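Long-range contact in hydroquinone dioxygenase small subunit (Pseudomonas sp., PDB 4ZXA), which probably acts with its large subunit as a cupin-type, iron(II)-dependent dioxygenase that opens the ring of hydroquinone: residues A[101-113]-A[148-160]. Residues are numbered along the deposited sequence; the frame is centred on the assembly and turned at random.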
ATOM      1  N   SER A 101     -30.035  -8.046 -45.032  1.00 42.88           N
ATOM      2  CA  SER A 101     -30.854  -7.173 -44.182  1.00 42.83           C
ATOM      3  C   SER A 101     -30.163  -5.811 -44.144  1.00 39.28           C
ATOM      4  O   SER A 101     -28.968  -5.725 -43.839  1.00 40.63           O
ATOM      5  CB  SER A 101     -30.973  -7.719 -42.758  1.00 44.29           C
ATOM      6  OG  SER A 101     -30.914  -9.135 -42.725  1.00 50.05           O
ATOM      7  N   LYS A 102     -30.902  -4.755 -44.472  1.00 42.83           N
ATOM      8  CA  LYS A 102     -30.353  -3.398 -44.503  1.00 36.69           C
ATOM      9  C   LYS A 102     -30.659  -2.623 -43.229  1.00 32.79           C
ATOM     10  O   LYS A 102     -29.926  -1.712 -42.866  1.00 39.52           O
ATOM     11  CB  LYS A 102     -30.908  -2.624 -45.703  1.00 39.18           C
ATOM     12  CG  LYS A 102     -30.219  -2.926 -47.004  1.00 40.99           C
ATOM     13  CD  LYS A 102     -28.724  -2.743 -46.848  1.00 47.77           C
ATOM     14  CE  LYS A 102     -28.006  -2.948 -48.173  1.00 56.77           C
ATOM     15  NZ  LYS A 102     -26.536  -2.774 -48.019  1.00 69.04           N
ATOM     16  N   HIS A 103     -31.753  -2.980 -42.565  1.00 30.92           N
ATOM     17  CA  HIS A 103     -32.223  -2.261 -41.384  1.00 30.46           C
ATOM     18  C   HIS A 103     -32.483  -3.232 -40.241  1.00 35.43           C
ATOM     19  O   HIS A 103     -32.718  -4.423 -40.469  1.00 39.18           O
ATOM     20  CB  HIS A 103     -33.516  -1.488 -41.706  1.00 30.77           C
ATOM     21  CG  HIS A 103     -33.471  -0.757 -43.019  1.00 35.62           C
ATOM     22  ND1 HIS A 103     -32.585   0.265 -43.276  1.00 37.12           N
ATOM     23  CD2 HIS A 103     -34.197  -0.916 -44.151  1.00 37.33           C
ATOM     24  CE1 HIS A 103     -32.765   0.710 -44.508  1.00 35.13           C
ATOM     25  NE2 HIS A 103     -33.738   0.010 -45.061  1.00 42.36           N
ATOM     26  N   GLY A 104     -32.438  -2.734 -39.008  1.00 37.59           N
ATOM     27  CA  GLY A 104     -32.803  -3.543 -37.855  1.00 33.77           C
ATOM     28  C   GLY A 104     -31.621  -4.041 -37.052  1.00 29.08           C
ATOM     29  O   GLY A 104     -30.466  -3.879 -37.435  1.00 27.48           O
ATOM     30  N   GLU A 105     -31.905  -4.668 -35.923  1.00 34.30           N
ATOM     31  CA  GLU A 105     -30.827  -5.094 -35.044  1.00 33.99           C
ATOM     32  C   GLU A 105     -31.098  -6.455 -34.439  1.00 31.74           C
ATOM     33  O   GLU A 105     -32.255  -6.844 -34.236  1.00 32.66           O
ATOM     34  CB  GLU A 105     -30.617  -4.063 -33.933  1.00 31.46           C
ATOM     35  CG  GLU A 105     -30.267  -2.677 -34.444  1.00 33.63           C
ATOM     36  CD  GLU A 105     -29.846  -1.727 -33.333  1.00 31.39           C
ATOM     37  OE1 GLU A 105     -30.437  -1.802 -32.234  1.00 27.87           O
ATOM     38  OE2 GLU A 105     -28.916  -0.924 -33.565  1.00 28.17           O
ATOM     39  N   GLY A 106     -30.022  -7.172 -34.142  1.00 26.98           N
ATOM     40  CA  GLY A 106     -30.138  -8.492 -33.551  1.00 30.41           C
ATOM     41  C   GLY A 106     -29.938  -9.564 -34.603  1.00 27.69           C
ATOM     42  O   GLY A 106     -30.177  -9.348 -35.784  1.00 27.42           O
ATOM     43  N   THR A 107     -29.475 -10.728 -34.186  1.00 31.09           N
ATOM     44  CA  THR A 107     -29.316 -11.796 -35.147  1.00 34.40           C
ATOM     45  C   THR A 107     -30.693 -12.346 -35.525  1.00 31.73           C
ATOM     46  O   THR A 107     -31.580 -12.466 -34.682  1.00 30.84           O
ATOM     47  CB  THR A 107     -28.342 -12.891 -34.661  1.00 32.46           C
ATOM     48  OG1 THR A 107     -28.901 -14.176 -34.936  1.00 36.47           O
ATOM     49  CG2 THR A 107     -28.051 -12.748 -33.187  1.00 24.10           C
ATOM     50  N   HIS A 108     -30.868 -12.624 -36.812  1.00 29.80           N
ATOM     51  CA  HIS A 108     -32.110 -13.178 -37.330  1.00 36.56           C
ATOM     52  C   HIS A 108     -31.841 -14.489 -38.075  1.00 32.75           C
ATOM     53  O   HIS A 108     -30.733 -14.717 -38.583  1.00 29.46           O
ATOM     54  CB  HIS A 108     -32.791 -12.169 -38.273  1.00 33.06           C
ATOM     55  CG  HIS A 108     -33.277 -10.929 -37.582  1.00 43.63           C
ATOM     56  ND1 HIS A 108     -34.555 -10.811 -37.078  1.00 40.74           N
ATOM     57  CD2 HIS A 108     -32.650  -9.762 -37.300  1.00 38.37           C
ATOM     58  CE1 HIS A 108     -34.694  -9.623 -36.510  1.00 39.57           C
ATOM     59  NE2 HIS A 108     -33.553  -8.972 -36.626  1.00 38.74           N
ATOM     60  N   LEU A 109     -32.862 -15.339 -38.146  1.00 36.43           N
ATOM     61  CA  LEU A 109     -32.812 -16.545 -38.972  1.00 31.72           C
ATOM     62  C   LEU A 109     -32.740 -16.180 -40.452  1.00 30.82           C
ATOM     63  O   LEU A 109     -33.599 -15.470 -40.950  1.00 33.66           O
ATOM     64  CB  LEU A 109     -34.043 -17.395 -38.711  1.00 25.37           C
ATOM     65  CG  LEU A 109     -34.071 -18.074 -37.345  1.00 32.97           C
ATOM     66  CD1 LEU A 109     -35.390 -18.810 -37.194  1.00 40.70           C
ATOM     67  CD2 LEU A 109     -32.894 -19.036 -37.163  1.00 26.60           C
ATOM     68  N   ALA A 110     -31.710 -16.649 -41.151  1.00 29.10           N
ATOM     69  CA  ALA A 110     -31.532 -16.296 -42.560  1.00 31.46           C
ATOM     70  C   ALA A 110     -32.360 -17.174 -43.509  1.00 42.44           C
ATOM     71  O   ALA A 110     -32.505 -16.842 -44.694  1.00 40.29           O
ATOM     72  CB  ALA A 110     -30.062 -16.348 -42.945  1.00 29.32           C
ATOM     73  N   GLY A 111     -32.884 -18.284 -42.980  1.00 35.83           N
ATOM     74  CA  GLY A 111     -33.660 -19.239 -43.756  1.00 36.41           C
ATOM     75  C   GLY A 111     -32.951 -20.561 -44.048  1.00 44.10           C
ATOM     76  O   GLY A 111     -31.735 -20.698 -43.856  1.00 40.23           O
ATOM     77  N   GLU A 112     -33.719 -21.538 -44.522  1.00 45.62           N
ATOM     78  CA  GLU A 112     -33.199 -22.880 -44.794  1.00 44.30           C
ATOM     79  C   GLU A 112     -32.190 -22.867 -45.928  1.00 41.42           C
ATOM     80  O   GLU A 112     -31.178 -23.567 -45.880  1.00 45.68           O
ATOM     81  CB  GLU A 112     -34.337 -23.849 -45.149  1.00 45.49           C
ATOM     82  CG  GLU A 112     -35.433 -23.994 -44.085  1.00 51.64           C
ATOM     83  CD  GLU A 112     -34.971 -24.718 -42.825  1.00 46.04           C
ATOM     84  OE1 GLU A 112     -33.815 -25.195 -42.779  1.00 43.68           O
ATOM     85  OE2 GLU A 112     -35.781 -24.807 -41.876  1.00 48.26           O
ATOM     86  N   LEU A 113     -32.479 -22.083 -46.958  1.00 34.88           N
ATOM     87  CA  LEU A 113     -31.592 -21.990 -48.103  1.00 37.19           C
ATOM     88  C   LEU A 113     -31.351 -20.534 -48.470  1.00 38.32           C
ATOM     89  O   LEU A 113     -31.957 -20.005 -49.396  1.00 44.65           O
ATOM     90  CB  LEU A 113     -32.178 -22.756 -49.286  1.00 40.56           C
ATOM     91  CG  LEU A 113     -32.588 -24.201 -48.978  1.00 51.37           C
ATOM     92  CD1 LEU A 113     -33.556 -24.719 -50.037  1.00 52.74           C
ATOM     93  CD2 LEU A 113     -31.364 -25.130 -48.829  1.00 42.30           C
ATOM     94  N   ILE A 148     -19.631 -21.070 -27.524  1.00 28.76           N
ATOM     95  CA  ILE A 148     -19.433 -19.852 -28.318  1.00 26.49           C
ATOM     96  C   ILE A 148     -19.969 -18.621 -27.582  1.00 30.74           C
ATOM     97  O   ILE A 148     -21.127 -18.612 -27.135  1.00 27.72           O
ATOM     98  CB  ILE A 148     -20.180 -19.898 -29.668  1.00 29.63           C
ATOM     99  CG1 ILE A 148     -19.800 -21.134 -30.488  1.00 33.06           C
ATOM    100  CG2 ILE A 148     -19.925 -18.623 -30.456  1.00 24.35           C
ATOM    101  CD1 ILE A 148     -20.590 -21.268 -31.799  1.00 31.43           C
ATOM    102  N   LEU A 149     -19.131 -17.589 -27.458  1.00 24.12           N
ATOM    103  CA  LEU A 149     -19.576 -16.298 -26.950  1.00 22.66           C
ATOM    104  C   LEU A 149     -19.862 -15.395 -28.129  1.00 27.68           C
ATOM    105  O   LEU A 149     -18.993 -15.177 -28.988  1.00 25.46           O
ATOM    106  CB  LEU A 149     -18.504 -15.641 -26.083  1.00 22.50           C
ATOM    107  CG  LEU A 149     -18.502 -15.904 -24.583  1.00 23.02           C
ATOM    108  CD1 LEU A 149     -17.268 -15.287 -23.954  1.00 32.67           C
ATOM    109  CD2 LEU A 149     -19.727 -15.333 -23.945  1.00 26.09           C
ATOM    110  N   GLN A 150     -21.075 -14.864 -28.170  1.00 22.14           N
ATOM    111  CA  GLN A 150     -21.448 -13.968 -29.249  1.00 27.21           C
ATOM    112  C   GLN A 150     -21.733 -12.555 -28.733  1.00 23.73           C
ATOM    113  O   GLN A 150     -22.554 -12.366 -27.829  1.00 22.86           O
ATOM    114  CB  GLN A 150     -22.660 -14.521 -30.011  1.00 25.93           C
ATOM    115  CG  GLN A 150     -23.148 -13.612 -31.125  1.00 30.58           C
ATOM    116  CD  GLN A 150     -23.648 -14.378 -32.351  1.00 37.64           C
ATOM    117  OE1 GLN A 150     -23.316 -15.553 -32.549  1.00 32.74           O
ATOM    118  NE2 GLN A 150     -24.439 -13.701 -33.188  1.00 32.50           N
ATOM    119  N   GLN A 151     -21.044 -11.581 -29.321  1.00 19.44           N
ATOM    120  CA  GLN A 151     -21.297 -10.167 -29.076  1.00 23.13           C
ATOM    121  C   GLN A 151     -22.263  -9.605 -30.120  1.00 22.65           C
ATOM    122  O   GLN A 151     -21.960  -9.581 -31.314  1.00 17.43           O
ATOM    123  CB  GLN A 151     -19.985  -9.393 -29.118  1.00 21.96           C
ATOM    124  CG  GLN A 151     -20.143  -7.887 -29.016  1.00 17.97           C
ATOM    125  CD  GLN A 151     -18.849  -7.190 -29.365  1.00 20.62           C
ATOM    126  OE1 GLN A 151     -17.976  -7.788 -29.999  1.00 23.48           O
ATOM    127  NE2 GLN A 151     -18.705  -5.929 -28.955  1.00 19.94           N
ATOM    128  N   THR A 152     -23.423  -9.145 -29.673  1.00 18.72           N
ATOM    129  CA  THR A 152     -24.441  -8.707 -30.619  1.00 25.27           C
ATOM    130  C   THR A 152     -25.484  -7.807 -29.952  1.00 24.27           C
ATOM    131  O   THR A 152     -25.206  -7.199 -28.917  1.00 24.00           O
ATOM    132  CB  THR A 152     -25.114  -9.927 -31.326  1.00 24.26           C
ATOM    133  OG1 THR A 152     -25.959  -9.468 -32.391  1.00 25.37           O
ATOM    134  CG2 THR A 152     -25.930 -10.763 -30.336  1.00 19.84           C
ATOM    135  N   ILE A 153     -26.682  -7.734 -30.535  1.00 21.84           N
ATOM    136  CA  ILE A 153     -27.754  -6.906 -29.995  1.00 20.96           C
ATOM    137  C   ILE A 153     -28.998  -7.744 -29.739  1.00 24.01           C
ATOM    138  O   ILE A 153     -29.331  -8.606 -30.537  1.00 27.05           O
ATOM    139  CB  ILE A 153     -28.080  -5.756 -30.971  1.00 23.04           C
ATOM    140  CG1 ILE A 153     -26.822  -4.906 -31.198  1.00 25.06           C
ATOM    141  CG2 ILE A 153     -29.270  -4.926 -30.474  1.00 23.65           C
ATOM    142  CD1 ILE A 153     -27.009  -3.745 -32.165  1.00 28.00           C
ATOM    143  N   LYS A 154     -29.683  -7.499 -28.625  1.00 25.01           N
ATOM    144  CA  LYS A 154     -30.875  -8.277 -28.276  1.00 25.21           C
ATOM    145  C   LYS A 154     -31.807  -8.352 -29.481  1.00 31.45           C
ATOM    146  O   LYS A 154     -32.141  -7.324 -30.076  1.00 28.56           O
ATOM    147  CB  LYS A 154     -31.609  -7.662 -27.077  1.00 26.54           C
ATOM    148  CG  LYS A 154     -32.188  -8.672 -26.080  1.00 26.05           C
ATOM    149  CD  LYS A 154     -33.695  -8.662 -26.113  1.00 32.89           C
ATOM    150  CE  LYS A 154     -34.307  -7.863 -24.987  1.00 34.41           C
ATOM    151  NZ  LYS A 154     -34.229  -8.607 -23.715  1.00 46.63           N
ATOM    152  N   GLY A 155     -32.198  -9.574 -29.842  1.00 29.68           N
ATOM    153  CA  GLY A 155     -33.079  -9.819 -30.971  1.00 29.24           C
ATOM    154  C   GLY A 155     -34.103 -10.917 -30.723  1.00 32.32           C
ATOM    155  O   GLY A 155     -34.253 -11.391 -29.592  1.00 29.09           O
ATOM    156  N   PRO A 156     -34.818 -11.325 -31.784  1.00 32.02           N
ATOM    157  CA  PRO A 156     -35.896 -12.327 -31.740  1.00 32.77           C
ATOM    158  C   PRO A 156     -35.443 -13.679 -31.196  1.00 29.90           C
ATOM    159  O   PRO A 156     -36.262 -14.382 -30.601  1.00 30.62           O
ATOM    160  CB  PRO A 156     -36.277 -12.498 -33.212  1.00 33.73           C
ATOM    161  CG  PRO A 156     -35.825 -11.257 -33.880  1.00 35.27           C
ATOM    162  CD  PRO A 156     -34.586 -10.819 -33.146  1.00 35.66           C
ATOM    163  N   LEU A 157     -34.173 -14.026 -31.418  1.00 27.40           N
ATOM    164  CA  LEU A 157     -33.587 -15.298 -30.985  1.00 26.25           C
ATOM    165  C   LEU A 157     -32.964 -15.279 -29.580  1.00 32.97           C
ATOM    166  O   LEU A 157     -32.580 -16.328 -29.053  1.00 31.74           O
ATOM    167  CB  LEU A 157     -32.512 -15.744 -31.980  1.00 25.96           C
ATOM    168  CG  LEU A 157     -32.920 -16.399 -33.304  1.00 35.42           C
ATOM    169  CD1 LEU A 157     -34.391 -16.142 -33.669  1.00 30.17           C
ATOM    170  CD2 LEU A 157     -31.980 -15.984 -34.442  1.00 24.95           C
ATOM    171  N   SER A 158     -32.849 -14.103 -28.971  1.00 25.05           N
ATOM    172  CA  SER A 158     -32.148 -14.012 -27.699  1.00 25.24           C
ATOM    173  C   SER A 158     -33.015 -14.540 -26.575  1.00 28.44           C
ATOM    174  O   SER A 158     -34.173 -14.157 -26.429  1.00 30.94           O
ATOM    175  CB  SER A 158     -31.720 -12.579 -27.416  1.00 26.67           C
ATOM    176  OG  SER A 158     -30.944 -12.064 -28.484  1.00 27.28           O
ATOM    177  N   VAL A 159     -32.466 -15.433 -25.771  1.00 25.33           N
ATOM    178  CA  VAL A 159     -33.246 -15.977 -24.680  1.00 25.21           C
ATOM    179  C   VAL A 159     -32.756 -15.407 -23.358  1.00 28.51           C
ATOM    180  O   VAL A 159     -31.563 -15.461 -23.050  1.00 27.06           O
ATOM    181  CB  VAL A 159     -33.193 -17.521 -24.660  1.00 29.33           C
ATOM    182  CG1 VAL A 159     -34.211 -18.080 -23.658  1.00 25.00           C
ATOM    183  CG2 VAL A 159     -33.455 -18.063 -26.058  1.00 24.22           C
ATOM    184  N   GLU A 160     -33.680 -14.852 -22.585  1.00 23.61           N
ATOM    185  CA  GLU A 160     -33.360 -14.416 -21.244  1.00 26.98           C
ATOM    186  C   GLU A 160     -33.917 -15.405 -20.231  1.00 33.54           C
ATOM    187  O   GLU A 160     -35.089 -15.794 -20.296  1.00 33.87           O
ATOM    188  CB  GLU A 160     -33.924 -13.023 -20.975  1.00 28.03           C
ATOM    189  CG  GLU A 160     -33.223 -11.909 -21.736  1.00 30.46           C
ATOM    190  CD  GLU A 160     -33.874 -10.557 -21.486  1.00 34.90           C
ATOM    191  OE1 GLU A 160     -34.889 -10.256 -22.145  1.00 40.40           O
ATOM    192  OE2 GLU A 160     -33.394  -9.806 -20.614  1.00 28.97           O
TER
HETATM  193  O   HOH W   1     -31.769 -12.616 -32.158  1.00 29.50           O
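Leu157 reaches with CD2 to Thr107 and Leu109. Leu157 CD2 lies 3.6 Å from Thr107 OG1 and makes an apolar contact of 4.1 Å with Leu109 CG. With CG anti to the carbonyl carbon (chi1 -59°) and the chain extended, Glu105 lies against Ile153, with Ile153 CD1 3.7 Å from Glu105 CD. Glu105 OE2 also forms a salt bridge with Lys239 of the large subunit. Pro156 meets the His108 ring obliquely, with Pro156 CG 3.3 Å from His108 CE1. The same ring gives a weak hydrogen bond from His108 NE2 to Glu105 O at 3.5 Å. With an alanine here, Pro156 CG would probably lose its ring contact and Glu105 O this weak bond. Thr107 CG2 touches Gln150 NE2 and Thr152 OG1, polar atoms whose hydrogen bonds go to Tyr138 and Glu81, respectively.

The backbones come close at two glycines, with Gly106 CA 4.1 Å from Gly155 CA. Neither carries a side chain to keep them apart. Gly106 CA also makes a CA-H...O contact of 3.1 Å to Ile153 O.

One water bridges the segments, donating to Thr107 O and accepting from Leu157 N at 2.9 Å. The type I turn from Gly155 to Ser158 presents Pro156 and Leu157. Strand 108-109, at the edge of one cupin sheet, and the loop before it thus meet the end of strand 145-153 of the other sheet and the turn after it. With no direct hydrogen bond between them, the segments are held by van der Waals contact, one CA-H...O contact and one water, beside the large subunit.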